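Regulator of nonsense transcripts 2 (Homo sapiens, PDB 4CEM) acts in nonsense-mediated mRNA decay as the factor UPF2, its first MIF4G domain probably serving as a helical scaffold. Local coordinates at residues H23-L28 with C199-A204; E42-R47 with H114-D119; E184-V189 with T248-R253. One frame throughout, in Å; residues are numbered along the deposited sequence.

Contact 1 (H23-L28 with C199-A204); sequences HLRKEL and CGDDIA
A buried salt-bridge network joins Arg25 to Asp201 and Asp202, fastening the long helix 6-33 to the C-terminal part of helix 189-204 in this all-helical MIF4G domain. The two short helical segments stay well apart, with axes 12.8 Å from each other at closest approach and inclined at 47°, so a long side chain has to bridge the distance. Arg25 does this with a fully stretched chain: CG lies beside the backbone N (chi1 -73°), and from there the carbons run straight out to the guanidinium. A single nitrogen then serves both acids. NH1 of Arg25 donates to OD2 of Asp202 at 2.6 Å and to OD1 of Asp201 at 2.9 Å, and both oxygens lie at the guanidinium edge, close to its plane. The carboxylates are turned differently. That of Asp202 offers OD2 on its anti side, whereas that of Asp201 stands nearly upright to the guanidinium and is met from above its own plane. OD1 of Asp201 also takes the backbone N of Asp202, at 2.8 Å, and this second donor comes from the same face as Arg25 NH1; the oxygen is gripped twice, which, with Arg21 on OD2, probably limits rotation of the carboxylate. The arginine probably offsets the repulsion between these neighbouring acids, with help from Arg21, one turn earlier on helix 6-33. NH2 of Arg25 forms a salt bridge with Glu155 and a hydrogen bond to the carbonyl O of His198. NH2 also lies 3.9 Å from CA of Cys199. Helix 143-158 packs against the site through Ile158, which touches both Arg25 and Asp202, and through Ala154 against Cys199, while Ile227 from a loop meets Arg25 and Asp202.

Contact 2 (E42-R47 with H114-D119); sequences ENFFSR and HQRYAD
Phe45 and Arg116 bring the backbones of 42-47 and 114-119 nearest each other, their CA atoms 9.8 Å apart, so the contact is carried almost wholly by side chains, with one carbonyl taking part. Arg116 meets two phenylalanines at different points along its chain. Its CG is anti to the backbone N (chi1 -168°), and a bend at chi3 carries the guanidinium to Phe44. There CE1 of Phe44 sits over the centre of one guanidinium face, 3.9 Å from CZ of Arg116. The ring presents its edge, the two planes standing 66° apart, so this is not a flat stack. Nearer the backbone, CG of Arg116 is 3.8 Å from CE1 of Phe45, and the same methylene rests over the rim of one face of the Tyr117 ring. Such aromatic and aliphatic contacts pin the segment 42-47 onto the helical array of the MIF4G domain at the place where helix 103-116 ends and Tyr117 leaves helical geometry. The Phe45 and Tyr117 rings meet obliquely, with planes 38° apart and centroids separated by 5.6 Å. CZ of Phe45 points at the carbonyl O of Arg116, which lies in the plane of the ring at its edge. An alanine at Arg116 would remove the chain that runs along Phe45 and the flat group under Phe44, and is likely to leave both rings less firmly placed. Tyr117 OH is tied to the backbone N of Leu82, and Ser83 touches both Tyr117 and Phe45. Phe77 of helix 70-79 packs against Arg116 and Tyr117.

Contact 3 (E184-V189 with T248-R253); sequences ESHTHV and TKHLKR
His186 and His250 make the aromatic part of this surface contact, their rings nearly parallel, 19° apart, yet slid so far that they barely overlap, with centroids separated by 5.0 Å. ND1 of His186 comes within 3.2 Å of CD2 of His250, and CE1 of His186 lies 3.4 Å from CB of His250. His250 extends toward the loop because its CG is anti to the backbone N (chi1 -175°).

Polar contacts centre on the carbonyl O of Glu184. It lies over the middle of one face of the His250 ring, 3.4 Å from CD2, a position that suits a carbonyl-on-ring contact and not a hydrogen bond to either ring nitrogen. The same oxygen accepts from ND1 of His186, with a length of 3.2 Å and a bent N-H angle of 135°; the donor stands well above the carbonyl plane. At its other nitrogen His186 is bonded to Ser246 OG, so both imidazole nitrogens are engaged, and Tyr243 meets the ring edge-to-face.

Charge plays a looser part. Arg253 brings NH2 to 3.9 Å from CG of Glu184, while the carboxylate remains too distant for a salt bridge, although opposite charges may still attract weakly.

The arrangement is an interhelical loop, between helices 164-181 and 189-204, laid against the side of the long helix 230-259 within the MIF4G domain's helical array.

From the N terminus, helix 6-33 enters contact 1 first, and the chain then passes to the short helix 42-46. Contact 2 closes when helix 103-116 ends against that helix, a loop lying wholly inside the much longer one closed by contact 1. Contact 3 opens in the loop before helix 189-204, ahead of the point where 199-204 completes contact 1, and closes on helix 230-259; contacts 1 and 3 therefore cross, whereas 2 and 3 follow in series. Contacts 2 and 3 lie on opposite sides of the chain's centre, their centres about 49 Å apart, with the N-terminal helix tied to the array between them.

Contact 1 (H23-L28 with C199-A204)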
loop_
_atom_site.group_PDB
_atom_site.type_symbol
_atom_site.label_atom_id
_atom_site.label_comp_id
_atom_site.label_asym_id
_atom_site.label_seq_id
_atom_site.Cartn_x
_atom_site.Cartn_y
_atom_site.Cartn_z
ATOM N N HIS A 23 16.304 3.659 6.184
ATOM C CA HIS A 23 16.813 4.645 7.122
ATOM C C HIS A 23 15.738 5.574 7.600
ATOM O O HIS A 23 15.703 5.909 8.779
ATOM C CB HIS A 23 17.965 5.437 6.517
ATOM C CG HIS A 23 19.253 4.652 6.408
ATOM N ND1 HIS A 23 19.723 3.887 7.416
ATOM C CD2 HIS A 23 20.178 4.553 5.375
ATOM C CE1 HIS A 23 20.880 3.316 7.044
ATOM N NE2 HIS A 23 21.162 3.731 5.794
ATOM N N LEU A 24 14.848 5.993 6.703
ATOM C CA LEU A 24 13.757 6.903 7.082
ATOM C C LEU A 24 12.801 6.272 8.095
ATOM O O LEU A 24 12.465 6.877 9.120
ATOM C CB LEU A 24 12.961 7.354 5.850
ATOM C CG LEU A 24 11.803 8.321 6.130
ATOM C CD1 LEU A 24 12.303 9.504 6.946
ATOM C CD2 LEU A 24 11.149 8.770 4.826
ATOM N N ARG A 25 12.368 5.057 7.791
ATOM C CA ARG A 25 11.463 4.326 8.662
ATOM C C ARG A 25 12.033 4.146 10.072
ATOM O O ARG A 25 11.317 4.279 11.066
ATOM C CB ARG A 25 11.159 2.958 8.052
ATOM C CG ARG A 25 10.233 3.007 6.851
ATOM C CD ARG A 25 9.979 1.618 6.301
ATOM N NE ARG A 25 9.096 1.660 5.142
ATOM C CZ ARG A 25 8.732 0.601 4.423
ATOM N NH1 ARG A 25 9.166 -0.614 4.730
ATOM N NH2 ARG A 25 7.928 0.756 3.383
ATOM N N LYS A 26 13.326 3.835 10.135
ATOM C CA LYS A 26 14.035 3.582 11.383
ATOM C C LYS A 26 14.102 4.850 12.214
ATOM O O LYS A 26 13.997 4.822 13.435
ATOM C CB LYS A 26 15.454 3.117 11.063
ATOM C CG LYS A 26 16.086 2.216 12.104
ATOM C CD LYS A 26 15.573 0.787 11.992
ATOM C CE LYS A 26 16.358 -0.141 12.898
ATOM N NZ LYS A 26 17.824 -0.043 12.626
ATOM N N GLU A 27 14.272 5.967 11.524
ATOM C CA GLU A 27 14.416 7.274 12.147
ATOM C C GLU A 27 13.055 7.748 12.679
ATOM O O GLU A 27 12.937 8.146 13.827
ATOM C CB GLU A 27 14.979 8.249 11.106
ATOM C CG GLU A 27 15.546 9.545 11.654
ATOM C CD GLU A 27 15.573 10.676 10.622
ATOM O OE1 GLU A 27 15.571 10.395 9.399
ATOM O OE2 GLU A 27 15.599 11.859 11.035
ATOM N N LEU A 28 12.033 7.681 11.828
ATOM C CA LEU A 28 10.669 8.038 12.197
ATOM C C LEU A 28 10.083 7.166 13.299
ATOM O O LEU A 28 9.433 7.682 14.211
ATOM C CB LEU A 28 9.754 7.977 10.966
ATOM C CG LEU A 28 9.794 9.219 10.080
ATOM C CD1 LEU A 28 8.796 9.078 8.940
ATOM C CD2 LEU A 28 9.518 10.470 10.906
ATOM N N CYS A 199 5.539 -2.002 1.245
ATOM C CA CYS A 199 5.601 -2.341 2.678
ATOM C C CYS A 199 5.855 -3.818 3.005
ATOM O O CYS A 199 6.057 -4.169 4.176
ATOM C CB CYS A 199 4.303 -1.893 3.354
ATOM S SG CYS A 199 3.868 -0.169 3.003
ATOM N N GLY A 200 5.841 -4.676 1.983
ATOM C CA GLY A 200 6.008 -6.113 2.172
ATOM C C GLY A 200 7.314 -6.521 2.836
ATOM O O GLY A 200 7.385 -7.566 3.492
ATOM N N ASP A 201 8.355 -5.719 2.659
ATOM C CA ASP A 201 9.629 -6.013 3.298
ATOM C C ASP A 201 9.444 -6.066 4.812
ATOM O O ASP A 201 9.734 -7.076 5.436
ATOM C CB ASP A 201 10.749 -5.026 2.878
ATOM C CG ASP A 201 10.284 -3.550 2.798
ATOM O OD1 ASP A 201 9.197 -3.187 3.326
ATOM O OD2 ASP A 201 11.033 -2.745 2.193
ATOM N N ASP A 202 8.905 -4.997 5.381
ATOM C CA ASP A 202 8.775 -4.876 6.829
ATOM C C ASP A 202 7.525 -5.540 7.406
ATOM O O ASP A 202 7.586 -6.103 8.500
ATOM C CB ASP A 202 8.824 -3.407 7.235
ATOM C CG ASP A 202 10.231 -2.849 7.217
ATOM O OD1 ASP A 202 11.133 -3.505 7.764
ATOM O OD2 ASP A 202 10.441 -1.747 6.674
ATOM N N ILE A 203 6.400 -5.498 6.696
ATOM C CA ILE A 203 5.171 -6.071 7.245
ATOM C C ILE A 203 5.026 -7.575 6.984
ATOM O O ILE A 203 4.605 -8.313 7.873
ATOM C CB ILE A 203 3.924 -5.297 6.774
ATOM C CG1 ILE A 203 3.847 -3.960 7.512
ATOM C CG2 ILE A 203 2.648 -6.088 7.038
ATOM C CD1 ILE A 203 3.061 -2.911 6.762
ATOM N N ALA A 204 5.381 -8.028 5.784
ATOM C CA ALA A 204 5.244 -9.450 5.427
ATOM C C ALA A 204 6.557 -10.233 5.471
ATOM O O ALA A 204 6.561 -11.444 5.236
ATOM C CB ALA A 204 4.618 -9.587 4.046
#

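Contact 2 (E42-R47 with H114-D119)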
loop_
_atom_site.group_PDB
_atom_site.type_symbol
_atom_site.label_atom_id
_atom_site.label_comp_id
_atom_site.label_asym_id
_atom_site.label_seq_id
_atom_site.Cartn_x
_atom_site.Cartn_y
_atom_site.Cartn_z
ATOM N N GLU A 42 1.229 22.780 28.644
ATOM C CA GLU A 42 0.359 23.953 28.719
ATOM C C GLU A 42 1.039 25.245 28.266
ATOM O O GLU A 42 0.580 25.885 27.322
ATOM C CB GLU A 42 -0.167 24.085 30.164
ATOM C CG GLU A 42 -0.767 25.432 30.568
ATOM C CD GLU A 42 -2.096 25.729 29.894
ATOM O OE1 GLU A 42 -2.138 25.803 28.645
ATOM O OE2 GLU A 42 -3.097 25.907 30.621
ATOM N N ASN A 43 2.135 25.619 28.926
ATOM C CA ASN A 43 2.779 26.906 28.654
ATOM C C ASN A 43 3.218 27.045 27.193
ATOM O O ASN A 43 3.054 28.099 26.590
ATOM C CB ASN A 43 3.944 27.179 29.627
ATOM C CG ASN A 43 5.257 26.538 29.190
ATOM O OD1 ASN A 43 5.277 25.520 28.486
ATOM N ND2 ASN A 43 6.370 27.133 29.618
ATOM N N PHE A 44 3.760 25.972 26.627
ATOM C CA PHE A 44 4.183 25.969 25.233
ATOM C C PHE A 44 2.978 26.174 24.320
ATOM O O PHE A 44 3.042 26.933 23.361
ATOM C CB PHE A 44 4.894 24.652 24.899
ATOM C CG PHE A 44 5.295 24.525 23.461
ATOM C CD1 PHE A 44 4.410 24.019 22.520
ATOM C CD2 PHE A 44 6.553 24.909 23.043
ATOM C CE1 PHE A 44 4.773 23.907 21.186
ATOM C CE2 PHE A 44 6.928 24.789 21.709
ATOM C CZ PHE A 44 6.033 24.287 20.782
ATOM N N PHE A 45 1.883 25.488 24.614
ATOM C CA PHE A 45 0.668 25.611 23.810
ATOM C C PHE A 45 0.064 27.005 23.887
ATOM O O PHE A 45 -0.536 27.466 22.916
ATOM C CB PHE A 45 -0.357 24.549 24.216
ATOM C CG PHE A 45 -0.001 23.170 23.741
ATOM C CD1 PHE A 45 -0.126 22.836 22.395
ATOM C CD2 PHE A 45 0.498 22.223 24.619
ATOM C CE1 PHE A 45 0.220 21.575 21.944
ATOM C CE2 PHE A 45 0.851 20.961 24.171
ATOM C CZ PHE A 45 0.711 20.637 22.834
ATOM N N SER A 46 0.249 27.675 25.028
ATOM C CA SER A 46 -0.236 29.048 25.233
ATOM C C SER A 46 0.257 30.000 24.168
ATOM O O SER A 46 -0.473 30.893 23.746
ATOM C CB SER A 46 0.233 29.600 26.580
ATOM O OG SER A 46 -0.036 28.684 27.617
ATOM N N ARG A 47 1.510 29.815 23.763
ATOM C CA ARG A 47 2.166 30.727 22.835
ATOM C C ARG A 47 1.894 30.428 21.370
ATOM O O ARG A 47 2.265 31.221 20.514
ATOM C CB ARG A 47 3.669 30.717 23.053
ATOM C CG ARG A 47 4.093 31.103 24.450
ATOM C CD ARG A 47 5.564 31.475 24.449
ATOM N NE ARG A 47 6.275 30.875 25.571
ATOM C CZ ARG A 47 7.601 30.765 25.659
ATOM N NH1 ARG A 47 8.394 31.222 24.687
ATOM N NH2 ARG A 47 8.140 30.200 26.738
ATOM N N HIS A 114 1.345 13.416 15.943
ATOM C CA HIS A 114 1.560 12.389 16.952
ATOM C C HIS A 114 2.543 12.817 17.993
ATOM O O HIS A 114 2.319 12.587 19.168
ATOM C CB HIS A 114 2.042 11.106 16.299
ATOM C CG HIS A 114 2.439 10.036 17.285
ATOM N ND1 HIS A 114 1.561 9.473 18.129
ATOM C CD2 HIS A 114 3.673 9.433 17.535
ATOM C CE1 HIS A 114 2.196 8.558 18.885
ATOM N NE2 HIS A 114 3.491 8.538 18.516
ATOM N N GLN A 115 3.631 13.462 17.574
ATOM C CA GLN A 115 4.691 13.868 18.503
ATOM C C GLN A 115 4.283 15.052 19.380
ATOM O O GLN A 115 4.870 15.266 20.445
ATOM C CB GLN A 115 5.999 14.176 17.759
ATOM C CG GLN A 115 6.716 12.941 17.227
ATOM C CD GLN A 115 7.730 13.257 16.131
ATOM O OE1 GLN A 115 8.486 14.220 16.231
ATOM N NE2 GLN A 115 7.756 12.437 15.091
ATOM N N ARG A 116 3.291 15.820 18.944
ATOM C CA ARG A 116 2.822 16.957 19.726
ATOM C C ARG A 116 1.581 16.646 20.572
ATOM O O ARG A 116 1.482 17.139 21.691
ATOM C CB ARG A 116 2.544 18.149 18.818
ATOM C CG ARG A 116 2.336 19.447 19.580
ATOM C CD ARG A 116 2.487 20.650 18.670
ATOM N NE ARG A 116 3.886 21.016 18.456
ATOM C CZ ARG A 116 4.284 22.064 17.735
ATOM N NH1 ARG A 116 3.397 22.862 17.140
ATOM N NH2 ARG A 116 5.579 22.322 17.603
ATOM N N TYR A 117 0.669 15.825 20.042
ATOM C CA TYR A 117 -0.652 15.590 20.641
ATOM C C TYR A 117 -0.970 14.120 20.949
ATOM O O TYR A 117 -1.106 13.299 20.040
ATOM C CB TYR A 117 -1.737 16.111 19.699
ATOM C CG TYR A 117 -1.548 17.547 19.273
ATOM C CD1 TYR A 117 -1.934 18.597 20.103
ATOM C CD2 TYR A 117 -1.011 17.861 18.033
ATOM C CE1 TYR A 117 -1.776 19.916 19.712
ATOM C CE2 TYR A 117 -0.853 19.180 17.639
ATOM C CZ TYR A 117 -1.236 20.197 18.484
ATOM O OH TYR A 117 -1.077 21.499 18.100
ATOM N N ALA A 118 -1.140 13.813 22.234
ATOM C CA ALA A 118 -1.518 12.470 22.690
ATOM C C ALA A 118 -2.820 11.941 22.089
ATOM O O ALA A 118 -2.958 10.740 21.898
ATOM C CB ALA A 118 -1.593 12.437 24.210
ATOM N N ASP A 119 -3.761 12.824 21.774
ATOM C CA ASP A 119 -5.060 12.409 21.218
ATOM C C ASP A 119 -5.015 11.947 19.775
ATOM O O ASP A 119 -5.997 11.388 19.279
ATOM C CB ASP A 119 -6.071 13.560 21.281
ATOM C CG ASP A 119 -6.469 13.908 22.682
ATOM O OD1 ASP A 119 -6.012 13.222 23.617
ATOM O OD2 ASP A 119 -7.236 14.881 22.851
#

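Contact 3 (E184-V189 with T248-R253)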
loop_
_atom_site.group_PDB
_atom_site.type_symbol
_atom_site.label_atom_id
_atom_site.label_comp_id
_atom_site.label_asym_id
_atom_site.label_seq_id
_atom_site.Cartn_x
_atom_site.Cartn_y
_atom_site.Cartn_z
ATOM N N GLU A 184 -12.323 -15.594 -7.421
ATOM C CA GLU A 184 -12.588 -15.794 -8.846
ATOM C C GLU A 184 -12.156 -14.538 -9.607
ATOM O O GLU A 184 -11.236 -14.582 -10.428
ATOM C CB GLU A 184 -14.078 -16.095 -9.093
ATOM C CG GLU A 184 -14.442 -17.579 -9.128
ATOM C CD GLU A 184 -14.307 -18.278 -7.782
ATOM O OE1 GLU A 184 -14.665 -17.677 -6.745
ATOM O OE2 GLU A 184 -13.853 -19.442 -7.762
ATOM N N SER A 185 -12.828 -13.424 -9.323
ATOM C CA SER A 185 -12.455 -12.130 -9.880
ATOM C C SER A 185 -11.305 -11.576 -9.061
ATOM O O SER A 185 -11.456 -11.316 -7.867
ATOM C CB SER A 185 -13.628 -11.143 -9.828
ATOM O OG SER A 185 -14.705 -11.557 -10.649
ATOM N N HIS A 186 -10.153 -11.400 -9.696
ATOM C CA HIS A 186 -9.005 -10.830 -9.011
ATOM C C HIS A 186 -8.907 -9.372 -9.332
ATOM O O HIS A 186 -8.098 -8.952 -10.157
ATOM C CB HIS A 186 -7.748 -11.612 -9.347
ATOM C CG HIS A 186 -7.684 -12.942 -8.643
ATOM N ND1 HIS A 186 -8.329 -14.031 -9.094
ATOM C CD2 HIS A 186 -7.064 -13.315 -7.454
ATOM C CE1 HIS A 186 -8.110 -15.057 -8.252
ATOM N NE2 HIS A 186 -7.336 -14.616 -7.250
ATOM N N THR A 187 -9.762 -8.597 -8.670
ATOM C CA THR A 187 -9.936 -7.171 -8.940
ATOM C C THR A 187 -9.018 -6.281 -8.099
ATOM O O THR A 187 -8.740 -5.144 -8.470
ATOM C CB THR A 187 -11.404 -6.758 -8.701
ATOM O OG1 THR A 187 -11.929 -7.483 -7.580
ATOM C CG2 THR A 187 -12.247 -7.068 -9.923
ATOM N N HIS A 188 -8.541 -6.800 -6.973
ATOM C CA HIS A 188 -7.666 -6.040 -6.083
ATOM C C HIS A 188 -6.194 -6.348 -6.286
ATOM O O HIS A 188 -5.376 -6.009 -5.437
ATOM C CB HIS A 188 -8.048 -6.304 -4.618
ATOM C CG HIS A 188 -9.489 -5.956 -4.274
ATOM N ND1 HIS A 188 -10.474 -6.873 -4.260
ATOM C CD2 HIS A 188 -10.075 -4.746 -3.899
ATOM C CE1 HIS A 188 -11.631 -6.281 -3.909
ATOM N NE2 HIS A 188 -11.386 -4.980 -3.689
ATOM N N VAL A 189 -5.827 -6.962 -7.410
ATOM C CA VAL A 189 -4.448 -7.439 -7.598
ATOM C C VAL A 189 -3.438 -6.316 -7.438
ATOM O O VAL A 189 -2.464 -6.451 -6.689
ATOM C CB VAL A 189 -4.222 -8.087 -8.974
ATOM C CG1 VAL A 189 -2.812 -8.646 -9.061
ATOM C CG2 VAL A 189 -5.228 -9.192 -9.205
ATOM N N THR A 248 -3.025 -17.784 -9.115
ATOM C CA THR A 248 -2.403 -18.697 -10.069
ATOM C C THR A 248 -3.423 -19.707 -10.594
ATOM O O THR A 248 -3.364 -20.100 -11.759
ATOM C CB THR A 248 -1.152 -19.369 -9.462
ATOM O OG1 THR A 248 0.007 -18.651 -9.894
ATOM C CG2 THR A 248 -1.020 -20.825 -9.887
ATOM N N LYS A 249 -4.366 -20.105 -9.742
ATOM C CA LYS A 249 -5.566 -20.810 -10.207
ATOM C C LYS A 249 -6.251 -20.021 -11.325
ATOM O O LYS A 249 -6.476 -20.542 -12.414
ATOM C CB LYS A 249 -6.564 -21.036 -9.064
ATOM C CG LYS A 249 -6.572 -22.446 -8.492
ATOM C CD LYS A 249 -5.316 -22.769 -7.691
ATOM C CE LYS A 249 -5.535 -23.979 -6.791
ATOM N NZ LYS A 249 -4.277 -24.445 -6.143
ATOM N N HIS A 250 -6.561 -18.759 -11.045
ATOM C CA HIS A 250 -7.244 -17.885 -12.002
ATOM C C HIS A 250 -6.425 -17.650 -13.254
ATOM O O HIS A 250 -6.982 -17.334 -14.307
ATOM C CB HIS A 250 -7.629 -16.569 -11.311
ATOM C CG HIS A 250 -8.452 -15.617 -12.166
ATOM N ND1 HIS A 250 -9.435 -16.034 -12.983
ATOM C CD2 HIS A 250 -8.422 -14.223 -12.268
ATOM C CE1 HIS A 250 -9.990 -14.967 -13.598
ATOM N NE2 HIS A 250 -9.369 -13.862 -13.157
ATOM N N LEU A 251 -5.104 -17.816 -13.170
ATOM C CA LEU A 251 -4.246 -17.719 -14.357
ATOM C C LEU A 251 -4.318 -18.983 -15.216
ATOM O O LEU A 251 -4.329 -18.898 -16.449
ATOM C CB LEU A 251 -2.791 -17.451 -13.961
ATOM C CG LEU A 251 -1.838 -17.151 -15.125
ATOM C CD1 LEU A 251 -2.123 -15.778 -15.711
ATOM C CD2 LEU A 251 -0.387 -17.251 -14.683
ATOM N N LYS A 252 -4.343 -20.148 -14.565
ATOM C CA LYS A 252 -4.444 -21.428 -15.273
ATOM C C LYS A 252 -5.789 -21.542 -15.973
ATOM O O LYS A 252 -5.842 -21.727 -17.186
ATOM C CB LYS A 252 -4.255 -22.621 -14.327
ATOM C CG LYS A 252 -2.820 -22.861 -13.885
ATOM C CD LYS A 252 -2.639 -24.282 -13.369
ATOM C CE LYS A 252 -1.458 -24.410 -12.414
ATOM N NZ LYS A 252 -1.804 -23.994 -11.025
ATOM N N ARG A 253 -6.872 -21.424 -15.207
ATOM C CA ARG A 253 -8.216 -21.419 -15.786
ATOM C C ARG A 253 -8.241 -20.601 -17.074
ATOM O O ARG A 253 -8.567 -21.120 -18.139
ATOM C CB ARG A 253 -9.252 -20.861 -14.802
ATOM C CG ARG A 253 -10.021 -21.913 -14.015
ATOM C CD ARG A 253 -11.440 -21.456 -13.688
ATOM N NE ARG A 253 -11.501 -20.434 -12.634
ATOM C CZ ARG A 253 -11.583 -19.111 -12.823
ATOM N NH1 ARG A 253 -11.608 -18.576 -14.043
ATOM N NH2 ARG A 253 -11.638 -18.302 -11.766
#